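Local atomic coordinates of protein P47 (Clostridium botulinum, PDB entry 6EKT), a protein that may form part of a progenitor toxin complex that protects botulinum neurotoxin during its passage through the host gut. Residues G26-V38 with D206-I220. Sequence-based numbering, arbitrary orientation.
Sequences GWDIVYGCSKRVV and DGYLFILSVVTNRDI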
# COMPACT_ATOMS: atom_id res chain seq x y z
N GLY A 26 2.04 -2.77 -11.18
CA GLY A 26 3.50 -2.73 -11.41
C GLY A 26 4.25 -1.90 -10.38
O GLY A 26 5.47 -1.82 -10.42
N TRP A 27 3.52 -1.26 -9.46
CA TRP A 27 4.15 -0.51 -8.35
C TRP A 27 4.39 -1.42 -7.14
O TRP A 27 3.82 -2.52 -7.08
CB TRP A 27 3.30 0.72 -7.97
CG TRP A 27 3.22 1.70 -9.10
CD1 TRP A 27 2.36 1.65 -10.16
CD2 TRP A 27 4.07 2.83 -9.32
NE1 TRP A 27 2.59 2.71 -11.02
CE2 TRP A 27 3.65 3.44 -10.53
CE3 TRP A 27 5.14 3.40 -8.60
CZ2 TRP A 27 4.27 4.61 -11.04
CZ3 TRP A 27 5.75 4.54 -9.09
CH2 TRP A 27 5.30 5.15 -10.30
N ASP A 28 5.23 -0.99 -6.19
CA ASP A 28 5.52 -1.80 -4.99
C ASP A 28 4.59 -1.58 -3.81
O ASP A 28 4.10 -2.55 -3.22
CB ASP A 28 6.99 -1.62 -4.53
CG ASP A 28 7.98 -2.05 -5.57
OD1 ASP A 28 7.69 -2.99 -6.36
OD2 ASP A 28 9.04 -1.42 -5.63
N ILE A 29 4.38 -0.32 -3.43
CA ILE A 29 3.49 0.01 -2.30
C ILE A 29 2.71 1.22 -2.71
O ILE A 29 3.29 2.19 -3.22
CB ILE A 29 4.23 0.31 -0.96
CG1 ILE A 29 5.27 -0.78 -0.65
CG2 ILE A 29 3.21 0.46 0.18
CD1 ILE A 29 6.12 -0.53 0.61
N VAL A 30 1.40 1.14 -2.52
CA VAL A 30 0.48 2.23 -2.92
C VAL A 30 -0.21 2.70 -1.65
O VAL A 30 -0.67 1.86 -0.85
CB VAL A 30 -0.54 1.75 -3.98
CG1 VAL A 30 -1.51 2.87 -4.34
CG2 VAL A 30 0.16 1.29 -5.23
N TYR A 31 -0.26 4.02 -1.46
CA TYR A 31 -0.87 4.62 -0.27
C TYR A 31 -2.04 5.48 -0.68
O TYR A 31 -1.94 6.23 -1.64
CB TYR A 31 0.15 5.51 0.44
CG TYR A 31 1.46 4.81 0.78
CD1 TYR A 31 2.48 4.71 -0.16
CD2 TYR A 31 1.68 4.29 2.07
CE1 TYR A 31 3.69 4.09 0.15
CE2 TYR A 31 2.89 3.65 2.40
CZ TYR A 31 3.88 3.57 1.44
OH TYR A 31 5.06 2.95 1.73
N GLY A 32 -3.16 5.38 0.04
CA GLY A 32 -4.34 6.21 -0.28
C GLY A 32 -5.02 6.89 0.90
O GLY A 32 -5.03 6.36 2.02
N CYS A 33 -5.60 8.07 0.63
CA CYS A 33 -6.41 8.80 1.62
C CYS A 33 -7.62 9.42 0.95
O CYS A 33 -7.54 9.92 -0.18
CB CYS A 33 -5.60 9.88 2.34
SG CYS A 33 -6.47 10.72 3.70
N SER A 34 -8.74 9.34 1.66
CA SER A 34 -10.02 9.93 1.25
C SER A 34 -9.91 11.45 1.19
O SER A 34 -9.29 12.07 2.08
CB SER A 34 -11.09 9.48 2.25
OG SER A 34 -12.29 10.23 2.13
N LYS A 35 -10.46 12.06 0.14
CA LYS A 35 -10.45 13.51 0.04
C LYS A 35 -11.32 14.18 1.10
O LYS A 35 -11.05 15.32 1.51
CB LYS A 35 -10.84 13.99 -1.37
CG LYS A 35 -12.31 13.82 -1.71
CD LYS A 35 -12.81 14.96 -2.58
CE LYS A 35 -14.23 14.71 -3.05
NZ LYS A 35 -15.21 14.82 -1.94
N ARG A 36 -12.37 13.47 1.54
CA ARG A 36 -13.21 13.91 2.66
C ARG A 36 -12.34 14.20 3.90
O ARG A 36 -12.53 15.22 4.58
CB ARG A 36 -14.31 12.87 2.95
CG ARG A 36 -15.40 13.35 3.91
CD ARG A 36 -16.67 12.51 3.85
NE ARG A 36 -16.43 11.11 4.20
CZ ARG A 36 -16.42 10.59 5.43
NH1 ARG A 36 -16.16 9.30 5.57
NH2 ARG A 36 -16.67 11.32 6.51
N VAL A 37 -11.37 13.33 4.17
CA VAL A 37 -10.43 13.52 5.27
C VAL A 37 -9.52 14.73 5.01
O VAL A 37 -9.37 15.58 5.89
CB VAL A 37 -9.58 12.24 5.53
CG1 VAL A 37 -8.54 12.48 6.62
CG2 VAL A 37 -10.49 11.08 5.90
N VAL A 38 -8.94 14.81 3.80
CA VAL A 38 -8.03 15.90 3.47
C VAL A 38 -8.75 17.26 3.55
O VAL A 38 -8.19 18.22 4.06
CB VAL A 38 -7.35 15.71 2.10
CG1 VAL A 38 -6.46 16.89 1.75
CG2 VAL A 38 -6.49 14.43 2.11
N ASP A 206 -17.28 10.24 -3.15
CA ASP A 206 -15.97 10.56 -2.58
C ASP A 206 -14.90 10.66 -3.68
O ASP A 206 -15.21 10.48 -4.87
CB ASP A 206 -15.57 9.49 -1.54
CG ASP A 206 -14.59 10.02 -0.48
OD1 ASP A 206 -14.33 11.24 -0.40
OD2 ASP A 206 -14.07 9.19 0.29
N GLY A 207 -13.66 10.98 -3.29
CA GLY A 207 -12.49 10.95 -4.18
C GLY A 207 -11.27 10.53 -3.38
O GLY A 207 -11.24 10.72 -2.14
N TYR A 208 -10.29 9.95 -4.07
CA TYR A 208 -9.09 9.38 -3.42
C TYR A 208 -7.79 10.03 -3.89
O TYR A 208 -7.59 10.25 -5.09
CB TYR A 208 -9.01 7.85 -3.63
CG TYR A 208 -10.26 7.03 -3.30
CD1 TYR A 208 -11.12 7.39 -2.25
CD2 TYR A 208 -10.55 5.84 -4.00
CE1 TYR A 208 -12.25 6.63 -1.93
CE2 TYR A 208 -11.68 5.07 -3.69
CZ TYR A 208 -12.53 5.49 -2.66
OH TYR A 208 -13.64 4.75 -2.32
N LEU A 209 -6.93 10.37 -2.93
CA LEU A 209 -5.56 10.81 -3.22
C LEU A 209 -4.67 9.60 -3.01
O LEU A 209 -4.78 8.91 -1.96
CB LEU A 209 -5.09 11.94 -2.28
CG LEU A 209 -5.60 13.38 -2.53
CD1 LEU A 209 -7.04 13.51 -2.06
CD2 LEU A 209 -4.76 14.40 -1.77
N PHE A 210 -3.82 9.32 -4.00
CA PHE A 210 -2.92 8.16 -3.94
C PHE A 210 -1.48 8.58 -4.12
O PHE A 210 -1.20 9.51 -4.88
CB PHE A 210 -3.29 7.13 -5.02
CG PHE A 210 -4.48 6.29 -4.68
CD1 PHE A 210 -4.40 5.31 -3.69
CD2 PHE A 210 -5.68 6.43 -5.39
CE1 PHE A 210 -5.50 4.51 -3.37
CE2 PHE A 210 -6.79 5.63 -5.09
CZ PHE A 210 -6.71 4.67 -4.08
N ILE A 211 -0.58 7.88 -3.44
CA ILE A 211 0.86 7.96 -3.72
C ILE A 211 1.28 6.56 -4.14
O ILE A 211 1.04 5.59 -3.41
CB ILE A 211 1.68 8.45 -2.48
CG1 ILE A 211 1.36 9.92 -2.18
CG2 ILE A 211 3.19 8.27 -2.69
CD1 ILE A 211 1.78 10.40 -0.78
N LEU A 212 1.88 6.46 -5.32
CA LEU A 212 2.39 5.21 -5.87
C LEU A 212 3.89 5.18 -5.65
O LEU A 212 4.55 6.17 -5.96
CB LEU A 212 2.08 5.14 -7.38
CG LEU A 212 0.66 4.83 -7.87
CD1 LEU A 212 -0.46 5.55 -7.15
CD2 LEU A 212 0.54 5.05 -9.37
N SER A 213 4.44 4.08 -5.13
CA SER A 213 5.89 4.03 -4.86
C SER A 213 6.55 2.77 -5.37
O SER A 213 5.93 1.70 -5.43
CB SER A 213 6.20 4.17 -3.34
OG SER A 213 5.87 2.98 -2.61
N VAL A 214 7.84 2.91 -5.71
CA VAL A 214 8.73 1.75 -5.87
C VAL A 214 9.87 1.86 -4.84
O VAL A 214 10.31 2.96 -4.52
CB VAL A 214 9.24 1.69 -7.33
CG1 VAL A 214 10.43 0.77 -7.48
CG2 VAL A 214 8.13 1.17 -8.23
N VAL A 215 10.31 0.70 -4.33
CA VAL A 215 11.32 0.61 -3.26
C VAL A 215 12.74 0.26 -3.77
O VAL A 215 13.65 0.02 -2.97
CB VAL A 215 10.89 -0.38 -2.15
CG1 VAL A 215 9.61 0.09 -1.44
CG2 VAL A 215 10.72 -1.80 -2.70
N THR A 216 12.92 0.23 -5.09
CA THR A 216 14.24 0.11 -5.75
C THR A 216 14.37 1.19 -6.81
O THR A 216 13.42 1.93 -7.09
CB THR A 216 14.43 -1.26 -6.44
OG1 THR A 216 13.61 -1.32 -7.62
CG2 THR A 216 14.08 -2.41 -5.52
N ASN A 217 15.54 1.27 -7.45
CA ASN A 217 15.77 2.26 -8.51
C ASN A 217 15.44 1.78 -9.92
O ASN A 217 15.93 2.35 -10.92
CB ASN A 217 17.19 2.82 -8.43
CG ASN A 217 17.37 3.80 -7.29
OD1 ASN A 217 18.25 3.62 -6.45
ND2 ASN A 217 16.53 4.83 -7.24
N ARG A 218 14.59 0.76 -10.02
CA ARG A 218 14.18 0.28 -11.33
C ARG A 218 13.49 1.37 -12.16
O ARG A 218 12.95 2.33 -11.60
CB ARG A 218 13.33 -1.00 -11.20
CG ARG A 218 11.98 -0.86 -10.49
CD ARG A 218 11.36 -2.25 -10.45
NE ARG A 218 10.17 -2.38 -9.60
CZ ARG A 218 8.92 -2.25 -10.01
NH1 ARG A 218 7.93 -2.42 -9.14
NH2 ARG A 218 8.65 -1.93 -11.27
N ASP A 219 13.53 1.23 -13.48
CA ASP A 219 12.89 2.14 -14.41
C ASP A 219 11.37 2.24 -14.15
O ASP A 219 10.68 1.23 -14.19
CB ASP A 219 13.18 1.64 -15.84
CG ASP A 219 12.73 2.60 -16.92
OD1 ASP A 219 12.47 3.78 -16.65
OD2 ASP A 219 12.65 2.15 -18.09
N ILE A 220 10.89 3.44 -13.86
CA ILE A 220 9.45 3.69 -13.65
C ILE A 220 8.82 4.42 -14.86
O ILE A 220 7.59 4.54 -14.94
CB ILE A 220 9.15 4.45 -12.33
CG1 ILE A 220 9.72 5.87 -12.36
CG2 ILE A 220 9.65 3.67 -11.11
CD1 ILE A 220 9.04 6.83 -11.40
O HOH W 1 11.03 -2.58 -6.95
O HOH W 2 7.10 3.10 -0.05
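D28 N and I29 N both donate to S213 O, a classic beta bulge that starts the pairing of strands 29-34 and 208-214, adjacent inner strands of an antiparallel six-stranded sheet in this TULIP-family protein; the N-to-C directions of the two segments make 165°. I29 O in return accepts from S213 N and from S213 OG, the latter at 2.8 Å.

The tight part is apolar. L212 CB sits over the centre of the W27 ring, 3.6 Å above its plane, while L212 CD2 makes a CH-pi contact 3.8 Å from the centroid of the five-membered ring; W27 NE1 is spent on S224 O. Further along, F210 CD1 lies 3.5 Å from G32 CA, the ring packing against bare backbone. On the other face, L209 and I211 reach W413.

The looser, solvent side gathers round exposed D206. At the strand's end S34 is the N-cap of helix 35-49, its OG taking a weak bond from R36 N and donating to the syn lone pair of D206 OD2, whereas K35 NZ lies a long 4.0 Å from D206 OD1. The opposite end is polar but tight: V215 N donates to the anti lone pair of D28 OD2, and a water joins that oxygen, T216 OG1 and R218 NE. R218, extended from CG to NE, brings NH1 to G26 O and D28 OD1, both near the guanidinium plane, yet the salt bridge meets OD1 from 45° above the carboxylate plane, at 2.8 Å from NH1.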